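Local atomic coordinates of benzoylformate Decarboxylase (Polynucleobacter necessarius, PDB entry 4K9Q), a protein that probably decarboxylates benzoylformate to benzaldehyde, using bound thiamine diphosphate and a magnesium ion as cofactors. Residues 461-466 with 476-481; 431-436 with 485-490; 140-145 with 152-157; 55-58 with 64-67. One frame throughout, in Å; residues are numbered along the deposited sequence.

Interaction 1: residues 461-466 with 476-481. With TPP (thiamine diphosphate), chain D.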
loop_
_atom_site.group_PDB
_atom_site.type_symbol
_atom_site.label_atom_id
_atom_site.label_comp_id
_atom_site.label_asym_id
_atom_site.label_seq_id
_atom_site.Cartn_x
_atom_site.Cartn_y
_atom_site.Cartn_z
ATOM N N ILE A 461 -8.639 -28.764 -18.578
ATOM C CA ILE A 461 -9.311 -27.547 -18.992
ATOM C C ILE A 461 -8.330 -26.571 -19.637
ATOM O O ILE A 461 -8.729 -25.759 -20.469
ATOM C CB ILE A 461 -10.098 -26.887 -17.854
ATOM C CG1 ILE A 461 -11.081 -25.860 -18.442
ATOM C CG2 ILE A 461 -9.159 -26.240 -16.869
ATOM C CD1 ILE A 461 -12.072 -25.294 -17.461
ATOM N N LEU A 462 -7.050 -26.650 -19.280
ATOM C CA LEU A 462 -6.067 -25.791 -19.956
ATOM C C LEU A 462 -5.866 -26.188 -21.422
ATOM O O LEU A 462 -5.536 -25.345 -22.259
ATOM C CB LEU A 462 -4.728 -25.770 -19.222
ATOM C CG LEU A 462 -4.750 -25.230 -17.789
ATOM C CD1 LEU A 462 -3.345 -25.140 -17.216
ATOM C CD2 LEU A 462 -5.463 -23.881 -17.719
ATOM N N LYS A 463 -6.063 -27.461 -21.740
ATOM C CA LYS A 463 -6.001 -27.886 -23.141
ATOM C C LYS A 463 -7.259 -27.431 -23.881
ATOM O O LYS A 463 -7.208 -27.122 -25.069
ATOM C CB LYS A 463 -5.816 -29.406 -23.256
ATOM C CG LYS A 463 -4.465 -29.902 -22.739
ATOM C CD LYS A 463 -4.273 -31.386 -23.008
ATOM C CE LYS A 463 -2.954 -31.874 -22.430
ATOM N NZ LYS A 463 -2.748 -33.333 -22.692
ATOM N N GLN A 464 -8.383 -27.396 -23.171
ATOM C CA GLN A 464 -9.623 -26.874 -23.736
ATOM C C GLN A 464 -9.422 -25.401 -24.073
ATOM O O GLN A 464 -9.826 -24.931 -25.134
ATOM C CB GLN A 464 -10.783 -27.034 -22.752
ATOM C CG GLN A 464 -11.183 -28.491 -22.485
ATOM C CD GLN A 464 -12.329 -28.635 -21.497
ATOM O OE1 GLN A 464 -12.297 -28.089 -20.387
ATOM N NE2 GLN A 464 -13.356 -29.377 -21.897
ATOM N N PHE A 465 -8.798 -24.671 -23.156
ATOM C CA PHE A 465 -8.492 -23.265 -23.398
ATOM C C PHE A 465 -7.496 -23.063 -24.531
ATOM O O PHE A 465 -7.617 -22.114 -25.304
ATOM C CB PHE A 465 -7.933 -22.621 -22.134
ATOM C CG PHE A 465 -8.930 -21.822 -21.382
ATOM C CD1 PHE A 465 -9.200 -20.517 -21.754
ATOM C CD2 PHE A 465 -9.603 -22.365 -20.303
ATOM C CE1 PHE A 465 -10.126 -19.753 -21.052
ATOM C CE2 PHE A 465 -10.536 -21.611 -19.599
ATOM C CZ PHE A 465 -10.794 -20.303 -19.977
ATOM N N ALA A 466 -6.494 -23.930 -24.614
ATOM C CA ALA A 466 -5.479 -23.805 -25.653
ATOM C C ALA A 466 -6.128 -23.942 -27.030
ATOM O O ALA A 466 -5.673 -23.336 -28.001
ATOM C CB ALA A 466 -4.389 -24.853 -25.473
ATOM N N GLY A 476 3.913 -28.016 -19.825
ATOM C CA GLY A 476 3.395 -28.249 -18.484
ATOM C C GLY A 476 1.922 -28.608 -18.345
ATOM O O GLY A 476 1.348 -28.440 -17.264
ATOM N N LEU A 477 1.310 -29.134 -19.405
ATOM C CA LEU A 477 -0.112 -29.447 -19.345
ATOM C C LEU A 477 -0.391 -30.918 -19.043
ATOM O O LEU A 477 -1.522 -31.282 -18.697
ATOM C CB LEU A 477 -0.824 -29.003 -20.627
ATOM C CG LEU A 477 -0.733 -27.509 -20.980
ATOM C CD1 LEU A 477 -1.620 -27.188 -22.175
ATOM C CD2 LEU A 477 -1.103 -26.646 -19.778
ATOM N N ASP A 478 0.635 -31.755 -19.160
ATOM C CA ASP A 478 0.488 -33.190 -18.881
ATOM C C ASP A 478 0.992 -33.563 -17.495
ATOM O O ASP A 478 1.975 -33.000 -17.010
ATOM C CB ASP A 478 1.198 -34.020 -19.947
ATOM C CG ASP A 478 0.511 -33.925 -21.291
ATOM O OD1 ASP A 478 -0.713 -34.174 -21.344
ATOM O OD2 ASP A 478 1.185 -33.585 -22.282
ATOM N N LEU A 479 0.311 -34.519 -16.863
ATOM C CA LEU A 479 0.627 -34.935 -15.501
ATOM C C LEU A 479 0.855 -36.446 -15.374
ATOM O O LEU A 479 0.147 -37.125 -14.631
ATOM C CB LEU A 479 -0.508 -34.540 -14.561
ATOM C CG LEU A 479 -0.837 -33.058 -14.465
ATOM C CD1 LEU A 479 -2.091 -32.836 -13.608
ATOM C CD2 LEU A 479 0.366 -32.273 -13.930
ATOM N N PRO A 480 1.866 -36.975 -16.076
ATOM C CA PRO A 480 2.177 -38.396 -15.905
ATOM C C PRO A 480 2.808 -38.695 -14.550
ATOM O O PRO A 480 3.329 -37.801 -13.866
ATOM C CB PRO A 480 3.208 -38.647 -17.009
ATOM C CG PRO A 480 3.906 -37.333 -17.132
ATOM C CD PRO A 480 2.794 -36.324 -17.013
ATOM N N GLY A 481 2.756 -39.961 -14.165
ATOM C CA GLY A 481 3.487 -40.420 -13.003
ATOM C C GLY A 481 3.033 -39.950 -11.632
ATOM O O GLY A 481 3.856 -39.841 -10.734
HETATM N "N1'" TPP D . -2.909 -22.344 -10.051
HETATM C "C2'" TPP D . -3.922 -21.969 -9.181
HETATM C CM2 TPP D . -3.633 -21.761 -7.724
HETATM N "N3'" TPP D . -5.209 -21.762 -9.640
HETATM C "C4'" TPP D . -5.496 -21.937 -10.971
HETATM N "N4'" TPP D . -6.734 -21.722 -11.410
HETATM C "C5'" TPP D . -4.492 -22.350 -11.848
HETATM C "C6'" TPP D . -3.187 -22.539 -11.395
HETATM C "C7'" TPP D . -4.806 -22.540 -13.310
HETATM N N3 TPP D . -5.620 -23.694 -13.665
HETATM C C2 TPP D . -6.974 -23.644 -13.957
HETATM S S1 TPP D . -7.616 -25.067 -14.353
HETATM C C5 TPP D . -6.188 -25.804 -14.179
HETATM C C4 TPP D . -5.145 -24.959 -13.809
HETATM C CM4 TPP D . -3.714 -25.375 -13.575
HETATM C C6 TPP D . -6.159 -27.277 -14.472
HETATM C C7 TPP D . -7.030 -28.137 -13.571
HETATM O O7 TPP D . -6.647 -29.462 -13.854
HETATM P PA TPP D . -7.388 -30.718 -13.174
HETATM O O1A TPP D . -7.630 -30.411 -11.725
HETATM O O2A TPP D . -6.566 -31.956 -13.340
HETATM O O3A TPP D . -8.838 -30.739 -13.868
HETATM P PB TPP D . -9.219 -31.155 -15.374
HETATM O O1B TPP D . -9.298 -29.883 -16.154
HETATM O O2B TPP D . -10.572 -31.826 -15.287
HETATM O O3B TPP D . -8.179 -32.048 -15.969
#
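The carboxylate of D478 receives the ammonium group of K463 at one oxygen: K463 NZ lies 2.6 Å from D478 OD1, on the syn side of that oxygen and 22° out of the carboxylate plane. A second flat group is the thiazolium ring of thiamine diphosphate. The isobutyl group of L462 lies over one face of it, with L462 CG 3.9 Å from TPP C5, while I461 comes to the sulfur, its CG2 3.2 Å from TPP S1. The third is the F465 ring, which has I461 O at its edge, in plane, and meets the ring of Y278.

L477 packs between L462, which touches the cofactor, and the lysine chain. Its CD2 touches L462 CD1 at 3.7 Å, the two leucines crossing at about a right angle, while its CD1 lies 4.0 Å from K463 CG as that lysine runs past in the opposite direction. The lysine chain is fully extended beyond CG (chi2 to chi4 all near 180°), which carries NZ past the leucine to the loop. Lysine suits the place: its methylenes tolerate the apolar neighbour, and its end also forms a salt bridge with E458, a magnesium ligand. L477 is the apolar filler, wedged between the helix and P24 of the second subunit.

I461 N donates to TPP O1B over 2.7 Å, beside the bond from G460 N, so the first turn of helix 460-468 offers its N-H groups to the diphosphate. This is the cofactor site of thiamine diphosphate enzymes, the helix following directly on the Gly-Asp-Gly...Asn motif that binds magnesium and diphosphate.

Interaction 2: residues 431-436 with 485-490. With TPP (thiamine diphosphate), chain D.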
loop_
_atom_site.group_PDB
_atom_site.type_symbol
_atom_site.label_atom_id
_atom_site.label_comp_id
_atom_site.label_asym_id
_atom_site.label_seq_id
_atom_site.Cartn_x
_atom_site.Cartn_y
_atom_site.Cartn_z
ATOM N N SER A 431 -5.867 -30.456 -9.760
ATOM C CA SER A 431 -6.406 -29.672 -8.650
ATOM C C SER A 431 -6.082 -30.302 -7.300
ATOM O O SER A 431 -5.761 -29.601 -6.352
ATOM C CB SER A 431 -7.927 -29.527 -8.776
ATOM O OG SER A 431 -8.278 -28.670 -9.853
ATOM N N PHE A 432 -6.181 -31.626 -7.229
ATOM C CA PHE A 432 -5.933 -32.398 -6.006
ATOM C C PHE A 432 -4.572 -32.083 -5.378
ATOM O O PHE A 432 -4.427 -32.113 -4.156
ATOM C CB PHE A 432 -6.010 -33.890 -6.354
ATOM C CG PHE A 432 -6.181 -34.814 -5.169
ATOM C CD1 PHE A 432 -7.412 -34.941 -4.537
ATOM C CD2 PHE A 432 -5.128 -35.607 -4.743
ATOM C CE1 PHE A 432 -7.573 -35.823 -3.475
ATOM C CE2 PHE A 432 -5.286 -36.496 -3.686
ATOM C CZ PHE A 432 -6.505 -36.596 -3.054
ATOM N N GLN A 433 -3.579 -31.770 -6.214
ATOM C CA GLN A 433 -2.206 -31.564 -5.738
ATOM C C GLN A 433 -1.966 -30.280 -4.953
ATOM O O GLN A 433 -1.076 -30.234 -4.110
ATOM C CB GLN A 433 -1.226 -31.571 -6.916
ATOM C CG GLN A 433 -1.387 -32.752 -7.862
ATOM C CD GLN A 433 -1.254 -34.070 -7.138
ATOM O OE1 GLN A 433 -0.345 -34.250 -6.321
ATOM N NE2 GLN A 433 -2.180 -34.994 -7.404
ATOM N N TYR A 434 -2.722 -29.229 -5.236
ATOM C CA TYR A 434 -2.360 -27.919 -4.678
ATOM C C TYR A 434 -2.365 -27.899 -3.159
ATOM O O TYR A 434 -1.450 -27.359 -2.540
ATOM C CB TYR A 434 -3.251 -26.794 -5.232
ATOM C CG TYR A 434 -2.978 -26.506 -6.699
ATOM C CD1 TYR A 434 -3.540 -27.295 -7.697
ATOM C CD2 TYR A 434 -2.165 -25.441 -7.079
ATOM C CE1 TYR A 434 -3.288 -27.037 -9.030
ATOM C CE2 TYR A 434 -1.910 -25.175 -8.415
ATOM C CZ TYR A 434 -2.473 -25.981 -9.384
ATOM O OH TYR A 434 -2.243 -25.756 -10.716
ATOM N N SER A 435 -3.384 -28.516 -2.565
ATOM C CA SER A 435 -3.534 -28.527 -1.117
ATOM C C SER A 435 -3.768 -29.946 -0.624
ATOM O O SER A 435 -4.580 -30.183 0.260
ATOM C CB SER A 435 -4.690 -27.623 -0.687
ATOM O OG SER A 435 -4.413 -26.274 -1.022
ATOM N N VAL A 436 -3.034 -30.879 -1.220
ATOM C CA VAL A 436 -3.166 -32.294 -0.918
ATOM C C VAL A 436 -3.035 -32.573 0.592
ATOM O O VAL A 436 -3.652 -33.507 1.118
ATOM C CB VAL A 436 -2.144 -33.122 -1.753
ATOM C CG1 VAL A 436 -0.714 -32.858 -1.307
ATOM C CG2 VAL A 436 -2.476 -34.589 -1.709
ATOM N N VAL A 485 -3.431 -42.846 -5.283
ATOM C CA VAL A 485 -3.738 -43.785 -4.203
ATOM C C VAL A 485 -2.704 -43.645 -3.091
ATOM O O VAL A 485 -3.054 -43.563 -1.914
ATOM C CB VAL A 485 -3.785 -45.233 -4.709
ATOM C CG1 VAL A 485 -3.925 -46.216 -3.544
ATOM C CG2 VAL A 485 -4.925 -45.393 -5.721
ATOM N N ALA A 486 -1.430 -43.582 -3.472
ATOM C CA ALA A 486 -0.357 -43.400 -2.493
ATOM C C ALA A 486 -0.477 -42.082 -1.736
ATOM O O ALA A 486 -0.109 -42.013 -0.565
ATOM C CB ALA A 486 1.012 -43.529 -3.159
ATOM N N GLN A 487 -0.995 -41.038 -2.390
ATOM C CA GLN A 487 -1.220 -39.753 -1.712
ATOM C C GLN A 487 -2.247 -39.883 -0.586
ATOM O O GLN A 487 -2.047 -39.348 0.505
ATOM C CB GLN A 487 -1.640 -38.653 -2.701
ATOM C CG GLN A 487 -0.541 -38.280 -3.671
ATOM C CD GLN A 487 -0.943 -37.206 -4.676
ATOM O OE1 GLN A 487 -2.115 -37.062 -5.032
ATOM N NE2 GLN A 487 0.043 -36.458 -5.147
ATOM N N GLY A 488 -3.335 -40.600 -0.848
ATOM C CA GLY A 488 -4.320 -40.884 0.181
ATOM C C GLY A 488 -3.711 -41.668 1.339
ATOM O O GLY A 488 -3.924 -41.337 2.506
ATOM N N LYS A 489 -2.951 -42.711 1.009
ATOM C CA LYS A 489 -2.287 -43.544 2.010
ATOM C C LYS A 489 -1.312 -42.723 2.855
ATOM O O LYS A 489 -1.201 -42.916 4.068
ATOM C CB LYS A 489 -1.558 -44.703 1.320
ATOM C CG LYS A 489 -0.823 -45.642 2.265
ATOM C CD LYS A 489 -0.109 -46.744 1.495
ATOM C CE LYS A 489 0.668 -47.663 2.429
ATOM N NZ LYS A 489 1.295 -48.812 1.701
ATOM N N ALA A 490 -0.623 -41.791 2.210
ATOM C CA ALA A 490 0.369 -40.961 2.881
ATOM C C ALA A 490 -0.221 -40.232 4.091
ATOM O O ALA A 490 0.451 -40.043 5.100
ATOM C CB ALA A 490 0.954 -39.953 1.893
HETATM N "N1'" TPP D . -2.909 -22.344 -10.051
HETATM C "C2'" TPP D . -3.922 -21.969 -9.181
HETATM C CM2 TPP D . -3.633 -21.761 -7.724
HETATM N "N3'" TPP D . -5.209 -21.762 -9.640
HETATM C "C4'" TPP D . -5.496 -21.937 -10.971
HETATM N "N4'" TPP D . -6.734 -21.722 -11.410
HETATM C "C5'" TPP D . -4.492 -22.350 -11.848
HETATM C "C6'" TPP D . -3.187 -22.539 -11.395
HETATM C "C7'" TPP D . -4.806 -22.540 -13.310
HETATM N N3 TPP D . -5.620 -23.694 -13.665
HETATM C C2 TPP D . -6.974 -23.644 -13.957
HETATM S S1 TPP D . -7.616 -25.067 -14.353
HETATM C C5 TPP D . -6.188 -25.804 -14.179
HETATM C C4 TPP D . -5.145 -24.959 -13.809
HETATM C CM4 TPP D . -3.714 -25.375 -13.575
HETATM C C6 TPP D . -6.159 -27.277 -14.472
HETATM C C7 TPP D . -7.030 -28.137 -13.571
HETATM O O7 TPP D . -6.647 -29.462 -13.854
HETATM P PA TPP D . -7.388 -30.718 -13.174
HETATM O O1A TPP D . -7.630 -30.411 -11.725
HETATM O O2A TPP D . -6.566 -31.956 -13.340
HETATM O O3A TPP D . -8.838 -30.739 -13.868
HETATM P PB TPP D . -9.219 -31.155 -15.374
HETATM O O1B TPP D . -9.298 -29.883 -16.154
HETATM O O2B TPP D . -10.572 -31.826 -15.287
HETATM O O3B TPP D . -8.179 -32.048 -15.969
#
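Q433 and Q487 meet amide to amide, their side chains crossing at about a right angle. The amide planes are 31° apart, a twist that still allows each to give an N-H and take one. Q487 NE2 donates to Q433 OE1, modelled at 2.5 Å, so short that the length is doubtful. In return Q433 NE2 donates to Q487 OE1 at 3.1 Å. Both acceptors are used on a lone pair, in the carbonyl plane. The two chains arrive by different routes: Q487 is extended beyond CG, reaching straight out from its helix, whereas in Q433 the bend at chi2 (-57°) turns the amide toward Q487.

The same Q487 OE1 also lies in the plane of the F432 ring, at its edge, 3.4 Å from F432 CD2, with ring and amide planes 25° apart. A phenyl edge, weakly positive, suits a carbonyl oxygen there, and V436 CG2 stands more loosely beside it.

Q433 has further partners: NE2 bonds to D429 O, and OE1 to Y491 OH of the second subunit. A leucine in its place would probably leave both polar ends of Q487, the carbonyl of D429 and that tyrosine without their mate. At the other end of the helical turn, S431 N and S431 OG both donate to TPP O1A, each over 2.6 Å, and Y434 OH, bonded to N23 of the second subunit, approaches TPP CM4. The turn starts directly after the Gly-Asp-Gly of the thiamine diphosphate motif, in which D429 binds magnesium; G430 and S431 then bond to the cofactor.

Interaction 3: residues 140-145 with 152-157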
loop_
_atom_site.group_PDB
_atom_site.type_symbol
_atom_site.label_atom_id
_atom_site.label_comp_id
_atom_site.label_asym_id
_atom_site.label_seq_id
_atom_site.Cartn_x
_atom_site.Cartn_y
_atom_site.Cartn_z
ATOM N N MET A 140 -12.594 -7.441 18.826
ATOM C CA MET A 140 -13.970 -6.992 18.637
ATOM C C MET A 140 -14.135 -6.220 17.319
ATOM O O MET A 140 -15.094 -6.440 16.583
ATOM C CB MET A 140 -14.448 -6.133 19.809
ATOM C CG MET A 140 -15.924 -5.766 19.707
ATOM S SD MET A 140 -17.006 -7.205 19.762
ATOM C CE MET A 140 -17.903 -7.023 18.217
ATOM N N ARG A 141 -13.213 -5.304 17.033
ATOM C CA ARG A 141 -13.277 -4.556 15.776
ATOM C C ARG A 141 -13.108 -5.502 14.590
ATOM O O ARG A 141 -13.734 -5.322 13.551
ATOM C CB ARG A 141 -12.219 -3.449 15.744
ATOM C CG ARG A 141 -12.218 -2.618 14.456
ATOM C CD ARG A 141 -11.394 -1.338 14.610
ATOM N NE ARG A 141 -11.268 -0.674 13.317
ATOM C CZ ARG A 141 -10.419 0.309 13.039
ATOM N NH1 ARG A 141 -9.604 0.798 13.969
ATOM N NH2 ARG A 141 -10.400 0.819 11.813
ATOM N N ALA A 142 -12.254 -6.512 14.747
ATOM C CA ALA A 142 -12.073 -7.523 13.698
ATOM C C ALA A 142 -13.397 -8.248 13.410
ATOM O O ALA A 142 -13.819 -8.361 12.253
ATOM C CB ALA A 142 -10.972 -8.525 14.090
ATOM N N TYR A 143 -14.056 -8.718 14.465
ATOM C CA TYR A 143 -15.342 -9.391 14.332
ATOM C C TYR A 143 -16.378 -8.478 13.671
ATOM O O TYR A 143 -17.074 -8.888 12.741
ATOM C CB TYR A 143 -15.847 -9.839 15.715
ATOM C CG TYR A 143 -17.196 -10.532 15.701
ATOM C CD1 TYR A 143 -18.377 -9.808 15.576
ATOM C CD2 TYR A 143 -17.291 -11.913 15.848
ATOM C CE1 TYR A 143 -19.606 -10.436 15.569
ATOM C CE2 TYR A 143 -18.518 -12.550 15.838
ATOM C CZ TYR A 143 -19.676 -11.804 15.697
ATOM O OH TYR A 143 -20.898 -12.447 15.698
ATOM N N ALA A 144 -16.473 -7.245 14.167
ATOM C CA ALA A 144 -17.440 -6.273 13.655
ATOM C C ALA A 144 -17.212 -5.996 12.180
ATOM O O ALA A 144 -18.154 -5.969 11.389
ATOM C CB ALA A 144 -17.365 -4.984 14.443
ATOM N N THR A 145 -15.954 -5.797 11.808
ATOM C CA THR A 145 -15.626 -5.492 10.416
ATOM C C THR A 145 -15.969 -6.665 9.504
ATOM O O THR A 145 -16.538 -6.492 8.420
ATOM C CB THR A 145 -14.149 -5.135 10.265
ATOM O OG1 THR A 145 -13.843 -4.005 11.101
ATOM C CG2 THR A 145 -13.824 -4.814 8.808
ATOM N N GLY A 152 -16.513 -10.525 4.961
ATOM C CA GLY A 152 -15.206 -10.847 4.418
ATOM C C GLY A 152 -14.136 -10.929 5.478
ATOM O O GLY A 152 -14.376 -10.580 6.636
ATOM N N PRO A 153 -12.944 -11.410 5.097
ATOM C CA PRO A 153 -11.889 -11.673 6.077
ATOM C C PRO A 153 -11.151 -10.419 6.524
ATOM O O PRO A 153 -11.068 -9.428 5.791
ATOM C CB PRO A 153 -10.934 -12.609 5.318
ATOM C CG PRO A 153 -11.105 -12.222 3.892
ATOM C CD PRO A 153 -12.569 -11.859 3.741
ATOM N N VAL A 154 -10.621 -10.481 7.737
ATOM C CA VAL A 154 -9.804 -9.413 8.306
ATOM C C VAL A 154 -8.520 -10.027 8.872
ATOM O O VAL A 154 -8.441 -11.244 9.086
ATOM C CB VAL A 154 -10.556 -8.668 9.425
ATOM C CG1 VAL A 154 -11.799 -7.984 8.878
ATOM C CG2 VAL A 154 -10.942 -9.640 10.530
ATOM N N PHE A 155 -7.506 -9.190 9.100
ATOM C CA PHE A 155 -6.207 -9.696 9.539
ATOM C C PHE A 155 -5.684 -8.935 10.751
ATOM O O PHE A 155 -5.641 -7.698 10.742
ATOM C CB PHE A 155 -5.176 -9.605 8.410
ATOM C CG PHE A 155 -3.775 -9.942 8.847
ATOM C CD1 PHE A 155 -3.440 -11.249 9.177
ATOM C CD2 PHE A 155 -2.801 -8.960 8.954
ATOM C CE1 PHE A 155 -2.150 -11.578 9.590
ATOM C CE2 PHE A 155 -1.500 -9.289 9.364
ATOM C CZ PHE A 155 -1.185 -10.595 9.695
ATOM N N LEU A 156 -5.291 -9.681 11.789
ATOM C CA LEU A 156 -4.608 -9.107 12.954
ATOM C C LEU A 156 -3.214 -9.708 13.107
ATOM O O LEU A 156 -3.057 -10.934 13.075
ATOM C CB LEU A 156 -5.392 -9.395 14.240
ATOM C CG LEU A 156 -6.796 -8.802 14.371
ATOM C CD1 LEU A 156 -7.429 -9.275 15.672
ATOM C CD2 LEU A 156 -6.725 -7.285 14.316
ATOM N N SER A 157 -2.222 -8.843 13.280
ATOM C CA SER A 157 -0.853 -9.224 13.572
ATOM C C SER A 157 -0.631 -8.995 15.061
ATOM O O SER A 157 -0.788 -7.873 15.549
ATOM C CB SER A 157 0.098 -8.349 12.750
ATOM O OG SER A 157 1.445 -8.589 13.103
#
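T145, whose methyl packs on V154, sends two donors to a single carbonyl oxygen one helical turn back. Its backbone N reaches R141 O at 2.9 Å as the ordinary helical bond, and its OG1 reaches R141 O at 2.8 Å from the opposite face of the carbonyl plane, tilted 33° from it. With OG1 set beside the backbone N (chi1 -58°), the hydroxyl folds back along the helix and the methyl, anti to that N, is left for the strand.

There T145 CG2 lies 3.8 Å from V154 CG1, while the other branch, V154 CG2, touches A142 CB at 3.7 Å. L156 CD1 comes to the same methyl, 4.0 Å from A142 CB. Alanine suits the helix here, small enough to let the backbone come down between V154 and L156, and a beta-branched valine fills the width of the strand face with both methyls. With an alanine in place of this threonine, R141 O would probably lose its second donor and V154 CG1 its nearer methyl neighbour.

Helix 135-147 and strand 154-159 run almost antiparallel, at 167° and 8.7 Å between the axes of these segments, as the returning half of a beta-alpha-beta unit that starts at strand 126-127. The strand lies between strands 93-98 and 126-127 in the sheet, and helix 4-15 flanks the helix, meeting M140 and Y143.

Interaction 4: residues 55-58 with 64-67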
loop_
_atom_site.group_PDB
_atom_site.type_symbol
_atom_site.label_atom_id
_atom_site.label_comp_id
_atom_site.label_asym_id
_atom_site.label_seq_id
_atom_site.Cartn_x
_atom_site.Cartn_y
_atom_site.Cartn_z
ATOM N N ASP A 55 -12.570 -21.500 6.099
ATOM C CA ASP A 55 -13.541 -20.927 5.168
ATOM C C ASP A 55 -14.748 -21.869 5.068
ATOM O O ASP A 55 -15.888 -21.463 5.305
ATOM C CB ASP A 55 -12.867 -20.722 3.802
ATOM C CG ASP A 55 -13.680 -19.856 2.852
ATOM O OD1 ASP A 55 -14.886 -19.664 3.079
ATOM O OD2 ASP A 55 -13.098 -19.379 1.847
ATOM N N GLY A 56 -14.500 -23.140 4.761
ATOM C CA GLY A 56 -15.576 -24.120 4.699
ATOM C C GLY A 56 -16.397 -24.179 5.985
ATOM O O GLY A 56 -17.634 -24.181 5.946
ATOM N N LEU A 57 -15.719 -24.234 7.134
ATOM C CA LEU A 57 -16.418 -24.254 8.416
ATOM C C LEU A 57 -17.252 -22.985 8.626
ATOM O O LEU A 57 -18.427 -23.058 8.992
ATOM C CB LEU A 57 -15.429 -24.439 9.564
ATOM C CG LEU A 57 -16.049 -24.547 10.958
ATOM C CD1 LEU A 57 -17.077 -25.683 10.995
ATOM C CD2 LEU A 57 -14.951 -24.771 11.990
ATOM N N SER A 58 -16.649 -21.827 8.391
ATOM C CA SER A 58 -17.359 -20.549 8.544
ATOM C C SER A 58 -18.592 -20.460 7.623
ATOM O O SER A 58 -19.621 -19.913 8.006
ATOM C CB SER A 58 -16.407 -19.376 8.296
ATOM O OG SER A 58 -17.112 -18.142 8.295
ATOM N N PRO A 64 -17.912 -16.301 12.186
ATOM C CA PRO A 64 -16.463 -16.331 11.983
ATOM C C PRO A 64 -15.805 -17.584 12.553
ATOM O O PRO A 64 -16.313 -18.223 13.476
ATOM C CB PRO A 64 -15.980 -15.093 12.746
ATOM C CG PRO A 64 -17.176 -14.175 12.777
ATOM C CD PRO A 64 -18.341 -15.104 12.933
ATOM N N VAL A 65 -14.667 -17.922 11.966
ATOM C CA VAL A 65 -13.763 -18.922 12.499
ATOM C C VAL A 65 -12.407 -18.220 12.577
ATOM O O VAL A 65 -12.104 -17.371 11.741
ATOM C CB VAL A 65 -13.680 -20.154 11.574
ATOM C CG1 VAL A 65 -12.561 -21.096 12.044
ATOM C CG2 VAL A 65 -15.031 -20.882 11.532
ATOM N N ILE A 66 -11.614 -18.529 13.597
ATOM C CA ILE A 66 -10.284 -17.945 13.713
ATOM C C ILE A 66 -9.250 -18.805 12.996
ATOM O O ILE A 66 -9.241 -20.028 13.138
ATOM C CB ILE A 66 -9.867 -17.777 15.178
ATOM C CG1 ILE A 66 -10.753 -16.722 15.848
ATOM C CG2 ILE A 66 -8.405 -17.374 15.267
ATOM C CD1 ILE A 66 -10.532 -16.628 17.321
ATOM N N VAL A 67 -8.411 -18.154 12.200
ATOM C CA VAL A 67 -7.235 -18.767 11.608
ATOM C C VAL A 67 -6.039 -18.273 12.429
ATOM O O VAL A 67 -5.934 -17.089 12.727
ATOM C CB VAL A 67 -7.089 -18.346 10.122
ATOM C CG1 VAL A 67 -5.679 -18.629 9.599
ATOM C CG2 VAL A 67 -8.138 -19.056 9.264
#
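V65 puts one methyl, CG2, into the corner between L57 and S58. V65 CG2 lies 3.8 Å from L57 CG. The next residue meets the same methyl at S58 N, 3.7 Å from V65 CG2, so a single branch of the valine touches two successive residues of the helix. The side chains of L57 and V65 cross at about a right angle. L57 suits this place because its branch point, carried anti to the backbone N (chi1 -177°), sets a broad apolar surface beside the methyl. S58 suits its own by being small: it brings CB and backbone close to the valine.

Further out, V65 is held in place by the sheet and the helix together. Its backbone bonds to I93 of the adjoining strand 93-98, and its side chain also touches V21 and A54. L57 reaches T19 at the start of strand 19-22. The hydroxyl of S58 bonds to the carbonyl of K63, tying the helix to the short turn that leads into the strand, and D55, pointing the other way, bonds to T90, Q59, N88 and W402 on the side of helix 47-61 turned from this strand. Strand 40-43, helix 47-61 and strand 66-69 form a beta-alpha-beta crossover in the parallel N-terminal sheet, and the contact closes the helix onto the second strand.

No hydrogen bond crosses between residues 55-58 and 64-67. The contact therefore rests on shape and on the burial of carbon, and the polar groups nearby find their partners elsewhere: S58 OG at K63, the D55 carboxylate in its own cluster.

How the interactions relate
Interactions 1 and 2 belong to the C-terminal cofactor-binding region, their centres about 18 Å apart. Both touch thiamine diphosphate and the second subunit; interaction 1 mixes a salt bridge with leucine packing at a partly exposed edge, while interaction 2 is mainly a buried amide pair. Interactions 3 and 4 lie on the N-terminal sheet, their centres about 12 Å apart, each packing a helix on a strand with buried carbon and no hydrogen bond across; they touch where Y143 CE2 meets P64 CG at 3.7 Å. Interactions 1 and 3 sit on opposite sides of the chain's centre. The bonds across the segments are thus polar near the cofactor, while the contacts on the N-terminal sheet are apolar.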